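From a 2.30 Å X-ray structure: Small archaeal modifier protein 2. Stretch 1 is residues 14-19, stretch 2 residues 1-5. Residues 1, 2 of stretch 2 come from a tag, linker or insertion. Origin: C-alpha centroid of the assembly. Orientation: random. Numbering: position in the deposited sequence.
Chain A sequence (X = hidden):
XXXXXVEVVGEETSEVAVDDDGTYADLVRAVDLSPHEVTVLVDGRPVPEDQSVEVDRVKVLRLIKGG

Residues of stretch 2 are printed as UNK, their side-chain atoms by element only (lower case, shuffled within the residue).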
# COMPACT_ATOMS: atom_id res chain seq x y z
N SER A 14 -2.13 13.72 -1.09
CA SER A 14 -0.77 14.24 -1.06
C SER A 14 0.23 13.22 -1.60
O SER A 14 -0.09 12.04 -1.74
CB SER A 14 -0.40 14.65 0.37
OG SER A 14 -0.29 13.53 1.22
N GLU A 15 1.42 13.71 -1.95
CA GLU A 15 2.52 12.85 -2.39
C GLU A 15 3.34 12.47 -1.18
O GLU A 15 3.68 13.33 -0.35
CB GLU A 15 3.42 13.56 -3.41
CG GLU A 15 2.73 13.99 -4.71
CD GLU A 15 2.22 12.81 -5.54
OE1 GLU A 15 3.05 11.99 -6.01
OE2 GLU A 15 0.99 12.72 -5.73
N VAL A 16 3.67 11.19 -1.07
CA VAL A 16 4.43 10.70 0.07
C VAL A 16 5.65 9.90 -0.39
O VAL A 16 5.54 8.96 -1.18
CB VAL A 16 3.52 9.83 0.99
CG1 VAL A 16 4.35 9.13 2.07
CG2 VAL A 16 2.42 10.70 1.59
N ALA A 17 6.83 10.28 0.11
CA ALA A 17 8.04 9.56 -0.25
C ALA A 17 8.04 8.24 0.51
O ALA A 17 7.78 8.23 1.71
CB ALA A 17 9.28 10.38 0.07
N VAL A 18 8.30 7.15 -0.18
CA VAL A 18 8.37 5.84 0.44
C VAL A 18 9.70 5.16 0.09
O VAL A 18 10.10 5.14 -1.08
CB VAL A 18 7.16 4.94 0.01
CG1 VAL A 18 7.39 4.28 -1.35
CG2 VAL A 18 6.86 3.90 1.07
N ASP A 19 10.37 4.60 1.09
CA ASP A 19 11.65 3.91 0.88
C ASP A 19 11.46 2.60 0.10
O ASP A 19 10.35 2.11 -0.06
CB ASP A 19 12.34 3.65 2.23
CG ASP A 19 12.85 4.94 2.89
OD1 ASP A 19 12.07 5.92 3.01
OD2 ASP A 19 14.03 4.98 3.31
N UNK A 1 6.49 3.99 -6.73
CA UNK A 1 7.83 4.61 -7.04
C UNK A 1 8.60 4.94 -5.76
O UNK A 1 8.63 4.11 -4.85
N UNK A 2 9.23 6.12 -5.69
CA UNK A 2 9.66 6.67 -4.39
C UNK A 2 8.60 7.64 -3.84
O UNK A 2 8.29 7.59 -2.66
n UNK A 2 12.91 9.08 -0.26
n UNK A 2 14.81 8.68 -1.50
c UNK A 2 12.21 6.39 -4.12
c UNK A 2 13.31 7.06 -3.31
n UNK A 2 12.78 7.74 -2.13
c UNK A 2 13.50 8.50 -1.30
c UNK A 2 11.04 7.34 -4.43
N UNK A 3 8.05 8.51 -4.69
CA UNK A 3 6.83 9.24 -4.33
C UNK A 3 5.58 8.47 -4.77
O UNK A 3 5.48 8.02 -5.91
n UNK A 3 7.18 12.96 -4.15
c UNK A 3 7.47 11.67 -3.94
o UNK A 3 8.20 11.29 -3.03
c UNK A 3 6.82 10.66 -4.89
N UNK A 4 4.64 8.32 -3.84
CA UNK A 4 3.36 7.64 -4.09
C UNK A 4 2.25 8.61 -3.72
O UNK A 4 2.33 9.24 -2.67
c UNK A 4 3.23 6.34 -3.22
c UNK A 4 1.89 5.64 -3.44
c UNK A 4 4.38 5.37 -3.51
N UNK A 5 1.23 8.73 -4.56
CA UNK A 5 0.08 9.58 -4.24
C UNK A 5 -0.85 8.87 -3.28
O UNK A 5 -1.26 7.75 -3.54
c UNK A 5 -1.89 10.89 -5.17
o UNK A 5 0.21 10.59 -6.40
c UNK A 5 -0.70 9.95 -5.49
O HOH W 1 5.61 13.57 -6.71

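Position 1 has backbone atoms and no side-chain atom at all. Its O lies 3.7 Å from CG1 of Val18. Nothing of stretch 1 comes within 5.5 Å of the place where a CB would sit, so the contact does not require the side chain to be absent. The missing CB alone identifies the residue as Gly1, which comes from an expression tag.

Position 2 has seven side-chain atoms, four carbons and three nitrogens. Three carbons run in a chain to a nitrogen, and that nitrogen is bonded to a carbon carrying two more nitrogens. This is a guanidinium group, and one of its two outer nitrogens comes within 3.9 Å of CB of Ala17; the group lies oblique to that atom. The residue is Arg2, also from the tag, and the nitrogen is its NH2. The backbone makes the closer contact: N of Val18 donates a hydrogen bond to O of Arg2 at 2.5 Å. The same O lies 3.1 Å from CA of Ala17, in a CA-H...O contact.

Position 3 has two side-chain carbons, the second carrying one oxygen and one nitrogen. The short chain ends in a carboxamide. It lies beside Ala17 and Glu15, and the residue is Asn3. OD1 of Asn3 is 3.3 Å from CA of Ala17. ND2 of Asn3 donates to a water at 3.1 Å, and this water donates in turn to OE1 of Glu15 at 3.1 Å. The water thus links two side chains on the same face of the sheet.

Position 4 has three side-chain carbons and no polar atom. The first carbon carries the other two, and one of these approaches Val18. A beta-branched side chain of carbon alone is valine, so this is Val4. CG2 of Val4 lies 3.9 Å from CG1 of Val18, an apolar contact. The backbone pairs with Val16 in both directions: N of Val4 donates to O of Val16 at 2.9 Å, and N of Val16 donates to O of Val4 at 2.9 Å.

Position 5 has two carbons and one oxygen in its side chain. One carbon carries both the oxygen and the other carbon. The oxygen faces the carboxylate of Glu15. This branching gives Thr5. OG1 of Thr5 donates a hydrogen bond to OE2 of Glu15 at 2.4 Å, which is very short. CA of Thr5 also meets O of Ser14 at 3.5 Å in a CA-H...O contact.

The contact is an antiparallel pairing of strands 14-17 and 3-5. Val16 and Val4 form the hydrogen-bonded pair, and the non-hydrogen-bonded pairs Glu15 with Thr5 and Ala17 with Asn3 flank it. The bond from Val18 to Arg2 extends the backbone ladder into the tag. Side chains alternate between the faces. Glu15, Thr5, Ala17 and Asn3 share one, where the polar links form; Val16 and Val4 share the other. In all, 502 Å² is buried between the stretches.

Stretch 2 1-5: GRNVT
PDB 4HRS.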